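Adherence and virulence protein A (Streptococcus pneumoniae, PDB 6PON) probably binds host fibronectin, serving as a pneumococcal adherence and virulence factor of the NFACT family. Local coordinates at residues B[32-37]-B[47-52]; B[27-32]-B[71-76]; B[97-102]-B[117-122]. One frame throughout, in Å; residues are numbered along the deposited sequence.

In the fold
Interactions 1 and 3 are both buried antiparallel hairpin contacts, one in the four-stranded sheet and one in the five-stranded sheet, and their leucine and isoleucine faces pack against each other, with Leu37 meeting Leu118 and Leu50 meeting Ile120; their centres lie about 12 Å apart. Interaction 2, also largely buried, is smaller, lies farther from the centre of the chain and combines a hydrogen bond from a helix N-cap serine to a glutamine with isoleucine packing. It shares the first sheet with interaction 1, because strand 23-28 neighbours strand 34-41. Interactions 2 and 3 do not touch, their nearest atoms being about 6 Å apart. Backbone ladders dominate the two hairpins, whereas side-chain chemistry dominates interaction 2.

Interaction 1 of 3, residues B[32-37]-B[47-52]; sequences EQELVL and RLLLSA
Residues 34-37 and 47-51 run antiparallel at 164° to one another, as the two arms of a beta hairpin in the middle of a four-stranded antiparallel sheet. Leu35 with Leu50 and Leu37 with Leu48 are the hydrogen-bonded pairs; Glu34 with Ser51 and Val36 with Leu49 are the non-hydrogen-bonded ones. Each hydrogen-bonded pair makes two N-H to O=C bonds, of which Leu35 N to Leu50 O, 2.7 Å, is almost straight at 174°. Beyond the strand ends, Ala52 N donates to Gln33 O at 2.6 Å and carries the ladder one step further.

Side chains alternate between the two faces. Leu35, Leu37, Leu48 and Leu50 share one face, which is turned to the second sheet, where Leu118 and Ile120 meet it; branched apolar residues suit a surface buried between two sheets. Leu35 CD2 lies 4.3 Å from Leu50 CD1; Leu48 and Leu50 also touch Ile59, and Leu35 and Leu37 touch Ile27. On the other face Val36 crosses Leu49 at a slant, CG2 to CD1 at 3.9 Å, while its CG1 meets the aliphatic CG of Arg47 at 3.6 Å. The arginine's polar end leads away from the valine, and its NH1 donates to the carbonyl of Thr64.

Glu34 is buried on this second face too. Its chain is extended beyond CG and brings the carboxylate to Ser51, whose OG stands anti to the backbone N (chi1 173°). A hydroxyl suits this place because it can both give and receive: OG also bonds His53 N, just beyond the strand. Toward the glutamate it is the donor, meeting OE1 at 2.8 Å from above the carboxylate plane, while OE2 of Glu34 rests 3.8 Å from the Leu49 methyl CD1.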
loop_
_atom_site.group_PDB
_atom_site.type_symbol
_atom_site.label_atom_id
_atom_site.label_comp_id
_atom_site.label_asym_id
_atom_site.label_seq_id
_atom_site.Cartn_x
_atom_site.Cartn_y
_atom_site.Cartn_z
ATOM N N GLU B 32 46.367 -7.943 3.121
ATOM C CA GLU B 32 46.504 -7.752 4.562
ATOM C C GLU B 32 45.189 -7.997 5.291
ATOM O O GLU B 32 45.156 -8.679 6.325
ATOM C CB GLU B 32 47.036 -6.348 4.862
ATOM C CG GLU B 32 47.705 -6.237 6.221
ATOM C CD GLU B 32 49.110 -6.836 6.232
ATOM O OE1 GLU B 32 50.093 -6.068 6.320
ATOM O OE2 GLU B 32 49.249 -8.078 6.142
ATOM N N GLN B 33 44.088 -7.468 4.764
ATOM C CA GLN B 33 42.812 -7.564 5.454
ATOM C C GLN B 33 41.856 -8.514 4.751
ATOM O O GLN B 33 40.636 -8.352 4.832
ATOM C CB GLN B 33 42.170 -6.192 5.597
ATOM C CG GLN B 33 43.155 -5.062 5.853
ATOM C CD GLN B 33 42.515 -3.720 5.572
ATOM O OE1 GLN B 33 41.758 -3.201 6.405
ATOM N NE2 GLN B 33 42.778 -3.163 4.378
ATOM N N GLU B 34 42.388 -9.503 4.049
ATOM C CA GLU B 34 41.540 -10.445 3.345
ATOM C C GLU B 34 41.942 -11.867 3.690
ATOM O O GLU B 34 43.127 -12.187 3.786
ATOM C CB GLU B 34 41.606 -10.206 1.834
ATOM C CG GLU B 34 41.336 -8.765 1.458
ATOM C CD GLU B 34 40.729 -8.618 0.085
ATOM O OE1 GLU B 34 40.084 -7.575 -0.151
ATOM O OE2 GLU B 34 40.877 -9.533 -0.755
ATOM N N LEU B 35 40.943 -12.717 3.879
ATOM C CA LEU B 35 41.132 -14.115 4.233
ATOM C C LEU B 35 40.396 -14.967 3.210
ATOM O O LEU B 35 39.225 -14.706 2.920
ATOM C CB LEU B 35 40.605 -14.390 5.655
ATOM C CG LEU B 35 40.555 -15.840 6.130
ATOM C CD1 LEU B 35 41.979 -16.373 6.352
ATOM C CD2 LEU B 35 39.678 -16.003 7.375
ATOM N N VAL B 36 41.072 -15.986 2.680
ATOM C CA VAL B 36 40.502 -16.907 1.703
ATOM C C VAL B 36 40.610 -18.334 2.227
ATOM O O VAL B 36 41.697 -18.782 2.603
ATOM C CB VAL B 36 41.190 -16.777 0.334
ATOM C CG1 VAL B 36 40.627 -17.800 -0.648
ATOM C CG2 VAL B 36 40.994 -15.384 -0.208
ATOM N N LEU B 37 39.490 -19.047 2.235
ATOM C CA LEU B 37 39.424 -20.438 2.655
ATOM C C LEU B 37 39.078 -21.313 1.456
ATOM O O LEU B 37 38.089 -21.051 0.762
ATOM C CB LEU B 37 38.358 -20.643 3.742
ATOM C CG LEU B 37 38.297 -19.705 4.940
ATOM C CD1 LEU B 37 37.254 -20.185 5.929
ATOM C CD2 LEU B 37 39.660 -19.627 5.620
ATOM N N ARG B 47 35.855 -21.697 -2.846
ATOM C CA ARG B 47 36.794 -20.665 -2.428
ATOM C C ARG B 47 36.015 -19.527 -1.766
ATOM O O ARG B 47 35.299 -18.782 -2.448
ATOM C CB ARG B 47 37.608 -20.184 -3.631
ATOM C CG ARG B 47 38.875 -19.445 -3.290
ATOM C CD ARG B 47 39.808 -19.333 -4.501
ATOM N NE ARG B 47 40.380 -20.622 -4.880
ATOM C CZ ARG B 47 41.391 -20.776 -5.731
ATOM N NH1 ARG B 47 41.951 -19.717 -6.303
ATOM N NH2 ARG B 47 41.847 -21.992 -6.008
ATOM N N LEU B 48 36.163 -19.397 -0.438
ATOM C CA LEU B 48 35.442 -18.412 0.370
ATOM C C LEU B 48 36.332 -17.210 0.644
ATOM O O LEU B 48 37.412 -17.357 1.230
ATOM C CB LEU B 48 34.994 -19.011 1.704
ATOM C CG LEU B 48 34.141 -18.094 2.603
ATOM C CD1 LEU B 48 32.878 -17.635 1.853
ATOM C CD2 LEU B 48 33.757 -18.732 3.968
ATOM N N LEU B 49 35.871 -16.023 0.263
ATOM C CA LEU B 49 36.605 -14.796 0.521
ATOM C C LEU B 49 35.932 -14.030 1.653
ATOM O O LEU B 49 34.718 -13.805 1.628
ATOM C CB LEU B 49 36.691 -13.922 -0.733
ATOM C CG LEU B 49 37.118 -12.453 -0.547
ATOM C CD1 LEU B 49 38.522 -12.359 0.029
ATOM C CD2 LEU B 49 37.020 -11.642 -1.862
ATOM N N LEU B 50 36.722 -13.631 2.639
ATOM C CA LEU B 50 36.291 -12.674 3.646
ATOM C C LEU B 50 37.228 -11.480 3.593
ATOM O O LEU B 50 38.452 -11.633 3.643
ATOM C CB LEU B 50 36.295 -13.285 5.044
ATOM C CG LEU B 50 35.476 -14.544 5.300
ATOM C CD1 LEU B 50 36.215 -15.780 4.799
ATOM C CD2 LEU B 50 35.194 -14.636 6.793
ATOM N N SER B 51 36.665 -10.294 3.480
ATOM C CA SER B 51 37.481 -9.114 3.281
ATOM C C SER B 51 37.124 -8.088 4.342
ATOM O O SER B 51 35.954 -7.723 4.495
ATOM C CB SER B 51 37.288 -8.556 1.864
ATOM O OG SER B 51 37.955 -7.326 1.723
ATOM N N ALA B 52 38.133 -7.644 5.085
ATOM C CA ALA B 52 37.989 -6.557 6.034
ATOM C C ALA B 52 38.439 -5.231 5.440
ATOM O O ALA B 52 38.611 -4.254 6.174
ATOM C CB ALA B 52 38.769 -6.874 7.313
#

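Interaction 2 of 3, residues B[27-32]-B[71-76]; sequences INQPFE and QPSTFI
Gln29 reaches Ser73 through a fully extended side chain: CG is anti to the backbone N (chi1 -180°) and the chain continues straight through CD, carrying the amide out to the start of helix 74-83. Ser73 answers with OG between its backbone N and carbonyl carbon (chi1 60°). Ser73 OG donates to Gln29 OE1 over 2.6 Å, lying in the plane of the amide carbonyl.

Ser73 is the N-cap of the helix, and the same OG accepts from Ile76 N at 3.2 Å. The small hydroxyl therefore links two partners, receiving a bond from the first turn and passing one on to the glutamine. A water reinforces the junction, accepting from Ser73 N at 2.7 Å and donating to Gln29 OE1. The amide's other end is also held, since NE2 donates to Glu32 O at 2.6 Å, close to the amide plane. An amide suits this position because it accepts at one end and donates at the other; with both ends bonded, its rotation is fixed.

Ile76 packs against CB and the oxygen end of the glutamine. Its CD1 lies 3.4 Å from Gln29 CB and its CG1 3.3 Å from OE1, so the isoleucine crosses the glutamine obliquely. Ile27 CG2 meets Ile76 CD1 at 4.2 Å, and Phe75 approaches Gln29 OE1 at a slant.

The contact thus joins segment 27-32, reached from the outermost strand of the four-stranded sheet, to the start of helix 74-83. Ile76 also touches Leu35 on strand 34-41, Arg80 of the helix bonds Ile27 O, and Phe75 packs on Glu141 of strand 139-142.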
loop_
_atom_site.group_PDB
_atom_site.type_symbol
_atom_site.label_atom_id
_atom_site.label_comp_id
_atom_site.label_asym_id
_atom_site.label_seq_id
_atom_site.Cartn_x
_atom_site.Cartn_y
_atom_site.Cartn_z
ATOM N N ILE B 27 43.991 -22.287 4.021
ATOM C CA ILE B 27 43.739 -21.009 4.669
ATOM C C ILE B 27 44.891 -20.078 4.314
ATOM O O ILE B 27 46.045 -20.356 4.662
ATOM C CB ILE B 27 43.604 -21.163 6.199
ATOM C CG1 ILE B 27 42.369 -21.982 6.575
ATOM C CG2 ILE B 27 43.528 -19.828 6.890
ATOM C CD1 ILE B 27 42.706 -23.230 7.398
ATOM N N ASN B 28 44.588 -18.976 3.628
ATOM C CA ASN B 28 45.598 -17.999 3.232
ATOM C C ASN B 28 45.075 -16.578 3.413
ATOM O O ASN B 28 43.865 -16.337 3.492
ATOM C CB ASN B 28 46.033 -18.180 1.780
ATOM C CG ASN B 28 46.615 -19.544 1.523
ATOM O OD1 ASN B 28 45.881 -20.492 1.252
ATOM N ND2 ASN B 28 47.941 -19.661 1.626
ATOM N N GLN B 29 46.030 -15.641 3.457
ATOM C CA GLN B 29 45.818 -14.202 3.595
ATOM C C GLN B 29 46.459 -13.512 2.389
ATOM O O GLN B 29 47.571 -12.971 2.492
ATOM C CB GLN B 29 46.425 -13.706 4.907
ATOM C CG GLN B 29 46.302 -12.228 5.226
ATOM C CD GLN B 29 46.897 -11.883 6.594
ATOM O OE1 GLN B 29 47.529 -12.732 7.234
ATOM N NE2 GLN B 29 46.692 -10.640 7.048
ATOM N N PRO B 30 45.797 -13.520 1.221
ATOM C CA PRO B 30 46.426 -12.904 0.032
ATOM C C PRO B 30 46.689 -11.417 0.188
ATOM O O PRO B 30 47.749 -10.938 -0.229
ATOM C CB PRO B 30 45.434 -13.200 -1.107
ATOM C CG PRO B 30 44.199 -13.685 -0.469
ATOM C CD PRO B 30 44.524 -14.196 0.906
ATOM N N PHE B 31 45.773 -10.671 0.791
ATOM C CA PHE B 31 46.025 -9.277 1.128
ATOM C C PHE B 31 45.916 -9.105 2.635
ATOM O O PHE B 31 45.437 -9.994 3.344
ATOM C CB PHE B 31 45.057 -8.353 0.387
ATOM C CG PHE B 31 45.135 -8.501 -1.098
ATOM C CD1 PHE B 31 46.167 -7.907 -1.809
ATOM C CD2 PHE B 31 44.203 -9.271 -1.782
ATOM C CE1 PHE B 31 46.252 -8.053 -3.190
ATOM C CE2 PHE B 31 44.277 -9.424 -3.153
ATOM C CZ PHE B 31 45.307 -8.817 -3.861
ATOM N N GLU B 32 46.367 -7.943 3.121
ATOM C CA GLU B 32 46.504 -7.752 4.562
ATOM C C GLU B 32 45.189 -7.997 5.291
ATOM O O GLU B 32 45.156 -8.679 6.325
ATOM C CB GLU B 32 47.036 -6.348 4.862
ATOM C CG GLU B 32 47.705 -6.237 6.221
ATOM C CD GLU B 32 49.110 -6.836 6.232
ATOM O OE1 GLU B 32 50.093 -6.068 6.320
ATOM O OE2 GLU B 32 49.249 -8.078 6.142
ATOM N N GLN B 71 55.308 -16.623 3.324
ATOM C CA GLN B 71 55.196 -17.213 4.643
ATOM C C GLN B 71 53.902 -16.756 5.299
ATOM O O GLN B 71 53.530 -15.586 5.181
ATOM C CB GLN B 71 56.385 -16.814 5.528
ATOM C CG GLN B 71 57.720 -17.280 5.035
ATOM C CD GLN B 71 57.890 -18.793 5.105
ATOM O OE1 GLN B 71 56.995 -19.530 5.548
ATOM N NE2 GLN B 71 59.043 -19.267 4.649
ATOM N N PRO B 72 53.198 -17.644 5.998
ATOM C CA PRO B 72 51.976 -17.220 6.694
ATOM C C PRO B 72 52.302 -16.270 7.835
ATOM O O PRO B 72 53.275 -16.457 8.566
ATOM C CB PRO B 72 51.385 -18.535 7.213
ATOM C CG PRO B 72 52.549 -19.435 7.342
ATOM C CD PRO B 72 53.505 -19.065 6.234
ATOM N N SER B 73 51.490 -15.232 7.968
ATOM C CA SER B 73 51.620 -14.327 9.092
ATOM C C SER B 73 51.342 -15.068 10.393
ATOM O O SER B 73 50.812 -16.178 10.403
ATOM C CB SER B 73 50.642 -13.163 8.960
ATOM O OG SER B 73 49.302 -13.642 8.910
ATOM N N THR B 74 51.672 -14.411 11.509
ATOM C CA THR B 74 51.215 -14.903 12.806
ATOM C C THR B 74 49.704 -15.141 12.796
ATOM O O THR B 74 49.222 -16.167 13.290
ATOM C CB THR B 74 51.605 -13.904 13.908
ATOM O OG1 THR B 74 53.030 -13.821 14.011
ATOM C CG2 THR B 74 51.041 -14.322 15.267
ATOM N N PHE B 75 48.943 -14.203 12.215
ATOM C CA PHE B 75 47.493 -14.344 12.159
ATOM C C PHE B 75 47.094 -15.667 11.532
ATOM O O PHE B 75 46.208 -16.359 12.039
ATOM C CB PHE B 75 46.894 -13.176 11.373
ATOM C CG PHE B 75 45.416 -13.329 11.033
ATOM C CD1 PHE B 75 44.430 -13.076 11.990
ATOM C CD2 PHE B 75 45.019 -13.662 9.745
ATOM C CE1 PHE B 75 43.088 -13.173 11.681
ATOM C CE2 PHE B 75 43.682 -13.766 9.427
ATOM C CZ PHE B 75 42.703 -13.517 10.405
ATOM N N ILE B 76 47.762 -16.049 10.443
ATOM C CA ILE B 76 47.321 -17.197 9.665
ATOM C C ILE B 76 47.650 -18.498 10.379
ATOM O O ILE B 76 46.842 -19.440 10.383
ATOM C CB ILE B 76 47.938 -17.149 8.261
ATOM C CG1 ILE B 76 47.296 -16.017 7.458
ATOM C CG2 ILE B 76 47.716 -18.480 7.544
ATOM C CD1 ILE B 76 45.875 -16.327 7.054
HETATM O O HOH W 1 49.928 -14.417 5.941
#

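Interaction 3 of 3, residues B[97-102]-B[117-122]; sequences DRIVEI and TLIIEI
Ile99 and Ile119 lie side by side and point the same way, their CG2 methyls 3.9 Å apart, on one face of a beta hairpin whose arms, 99-102 and 117-121, run antiparallel in a five-stranded sheet. Glu101 and Ile119 are aligned likewise: Glu101 CG meets Ile119 CG1, and the aliphatic part of this glutamate lies alongside the isoleucine. Glu121 shares that face, but its carboxylate turns elsewhere, to a salt bridge with Arg154 and a bond from Tyr162.

The opposite face carries Leu118 and the beta-branched Val100, Ile102 and Ile120, whose shape suits extended backbone. There Ile102 meets Leu48, Ile120 meets Leu50 and Leu118 meets Leu35 and Leu37 of the other sheet. Ile120 has CG1 anti to its backbone N (chi1 180°), leading away from Val100, while CG2 sits 3.7 Å from Val100 CB. Backbone bonds pair Val100 with Ile120 and Ile102 with Leu118, the shortest being Leu118 N to Ile102 O at 2.7 Å.

At the open end Arg98, centre of an inverse gamma turn, accepts from Ile122 N at its carbonyl. Its side chain bends at chi3 (-52°), and Ile122 O lies over the centre of one guanidinium face, 3.2 Å from CZ.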
loop_
_atom_site.group_PDB
_atom_site.type_symbol
_atom_site.label_atom_id
_atom_site.label_comp_id
_atom_site.label_asym_id
_atom_site.label_seq_id
_atom_site.Cartn_x
_atom_site.Cartn_y
_atom_site.Cartn_z
ATOM N N ASP B 97 22.163 -7.425 10.667
ATOM C CA ASP B 97 23.345 -6.583 10.683
ATOM C C ASP B 97 24.398 -7.165 9.738
ATOM O O ASP B 97 24.241 -8.261 9.199
ATOM C CB ASP B 97 23.880 -6.465 12.107
ATOM C CG ASP B 97 24.704 -5.205 12.332
ATOM O OD1 ASP B 97 25.100 -4.520 11.354
ATOM O OD2 ASP B 97 24.971 -4.909 13.516
ATOM N N ARG B 98 25.475 -6.411 9.528
ATOM C CA ARG B 98 26.554 -6.820 8.626
ATOM C C ARG B 98 27.628 -7.608 9.383
ATOM O O ARG B 98 28.792 -7.218 9.469
ATOM C CB ARG B 98 27.145 -5.601 7.923
ATOM C CG ARG B 98 26.205 -4.922 6.879
ATOM C CD ARG B 98 26.624 -3.475 6.606
ATOM N NE ARG B 98 26.742 -2.820 7.901
ATOM C CZ ARG B 98 27.487 -1.750 8.155
ATOM N NH1 ARG B 98 28.216 -1.192 7.193
ATOM N NH2 ARG B 98 27.535 -1.270 9.391
ATOM N N ILE B 99 27.207 -8.748 9.933
ATOM C CA ILE B 99 28.069 -9.633 10.711
ATOM C C ILE B 99 27.723 -11.073 10.379
ATOM O O ILE B 99 26.550 -11.461 10.445
ATOM C CB ILE B 99 27.910 -9.425 12.228
ATOM C CG1 ILE B 99 27.965 -7.947 12.573
ATOM C CG2 ILE B 99 28.984 -10.225 12.989
ATOM C CD1 ILE B 99 27.896 -7.682 14.022
ATOM N N VAL B 100 28.742 -11.880 10.080
ATOM C CA VAL B 100 28.555 -13.305 9.827
ATOM C C VAL B 100 29.408 -14.114 10.785
ATOM O O VAL B 100 30.582 -13.799 11.018
ATOM C CB VAL B 100 28.889 -13.696 8.376
ATOM C CG1 VAL B 100 28.738 -15.187 8.210
ATOM C CG2 VAL B 100 27.975 -12.949 7.420
ATOM N N GLU B 101 28.810 -15.177 11.320
ATOM C CA GLU B 101 29.470 -16.088 12.236
ATOM C C GLU B 101 29.460 -17.487 11.638
ATOM O O GLU B 101 28.412 -17.988 11.212
ATOM C CB GLU B 101 28.802 -16.077 13.608
ATOM C CG GLU B 101 28.957 -14.728 14.308
ATOM C CD GLU B 101 28.380 -14.713 15.701
ATOM O OE1 GLU B 101 27.607 -15.626 16.040
ATOM O OE2 GLU B 101 28.714 -13.787 16.461
ATOM N N ILE B 102 30.641 -18.094 11.610
ATOM C CA ILE B 102 30.874 -19.409 11.051
ATOM C C ILE B 102 31.387 -20.265 12.194
ATOM O O ILE B 102 32.505 -20.045 12.689
ATOM C CB ILE B 102 31.889 -19.373 9.900
ATOM C CG1 ILE B 102 31.373 -18.483 8.771
ATOM C CG2 ILE B 102 32.212 -20.811 9.449
ATOM C CD1 ILE B 102 32.391 -18.171 7.707
ATOM N N THR B 117 34.600 -19.989 16.490
ATOM C CA THR B 117 33.709 -19.207 15.637
ATOM C C THR B 117 34.538 -18.216 14.832
ATOM O O THR B 117 35.307 -17.436 15.405
ATOM C CB THR B 117 32.670 -18.442 16.453
ATOM O OG1 THR B 117 32.072 -19.310 17.424
ATOM C CG2 THR B 117 31.590 -17.873 15.523
ATOM N N LEU B 118 34.395 -18.254 13.513
ATOM C CA LEU B 118 35.063 -17.306 12.635
ATOM C C LEU B 118 34.057 -16.211 12.311
ATOM O O LEU B 118 32.990 -16.501 11.769
ATOM C CB LEU B 118 35.573 -18.001 11.371
ATOM C CG LEU B 118 36.276 -17.151 10.307
ATOM C CD1 LEU B 118 37.576 -16.563 10.828
ATOM C CD2 LEU B 118 36.504 -17.972 9.054
ATOM N N ILE B 119 34.379 -14.971 12.677
ATOM C CA ILE B 119 33.452 -13.845 12.625
ATOM C C ILE B 119 34.002 -12.784 11.682
ATOM O O ILE B 119 35.152 -12.348 11.839
ATOM C CB ILE B 119 33.235 -13.213 14.010
ATOM C CG1 ILE B 119 32.782 -14.241 15.047
ATOM C CG2 ILE B 119 32.270 -12.021 13.897
ATOM C CD1 ILE B 119 32.652 -13.659 16.475
ATOM N N ILE B 120 33.172 -12.329 10.737
ATOM C CA ILE B 120 33.507 -11.167 9.922
ATOM C C ILE B 120 32.504 -10.064 10.231
ATOM O O ILE B 120 31.293 -10.297 10.225
ATOM C CB ILE B 120 33.551 -11.481 8.409
ATOM C CG1 ILE B 120 33.901 -10.215 7.623
ATOM C CG2 ILE B 120 32.220 -12.087 7.880
ATOM C CD1 ILE B 120 34.050 -10.432 6.121
ATOM N N GLU B 121 33.021 -8.876 10.534
ATOM C CA GLU B 121 32.235 -7.673 10.747
ATOM C C GLU B 121 32.555 -6.721 9.610
ATOM O O GLU B 121 33.718 -6.338 9.430
ATOM C CB GLU B 121 32.571 -7.016 12.084
ATOM C CG GLU B 121 32.511 -7.943 13.281
ATOM C CD GLU B 121 33.136 -7.296 14.498
ATOM O OE1 GLU B 121 33.670 -6.167 14.328
ATOM O OE2 GLU B 121 33.089 -7.897 15.601
ATOM N N ILE B 122 31.535 -6.358 8.846
ATOM C CA ILE B 122 31.688 -5.465 7.707
ATOM C C ILE B 122 31.118 -4.127 8.152
ATOM O O ILE B 122 29.918 -3.869 8.046
ATOM C CB ILE B 122 31.009 -6.019 6.466
ATOM C CG1 ILE B 122 31.637 -7.372 6.144
ATOM C CG2 ILE B 122 31.174 -5.061 5.305
ATOM C CD1 ILE B 122 30.809 -8.227 5.240
#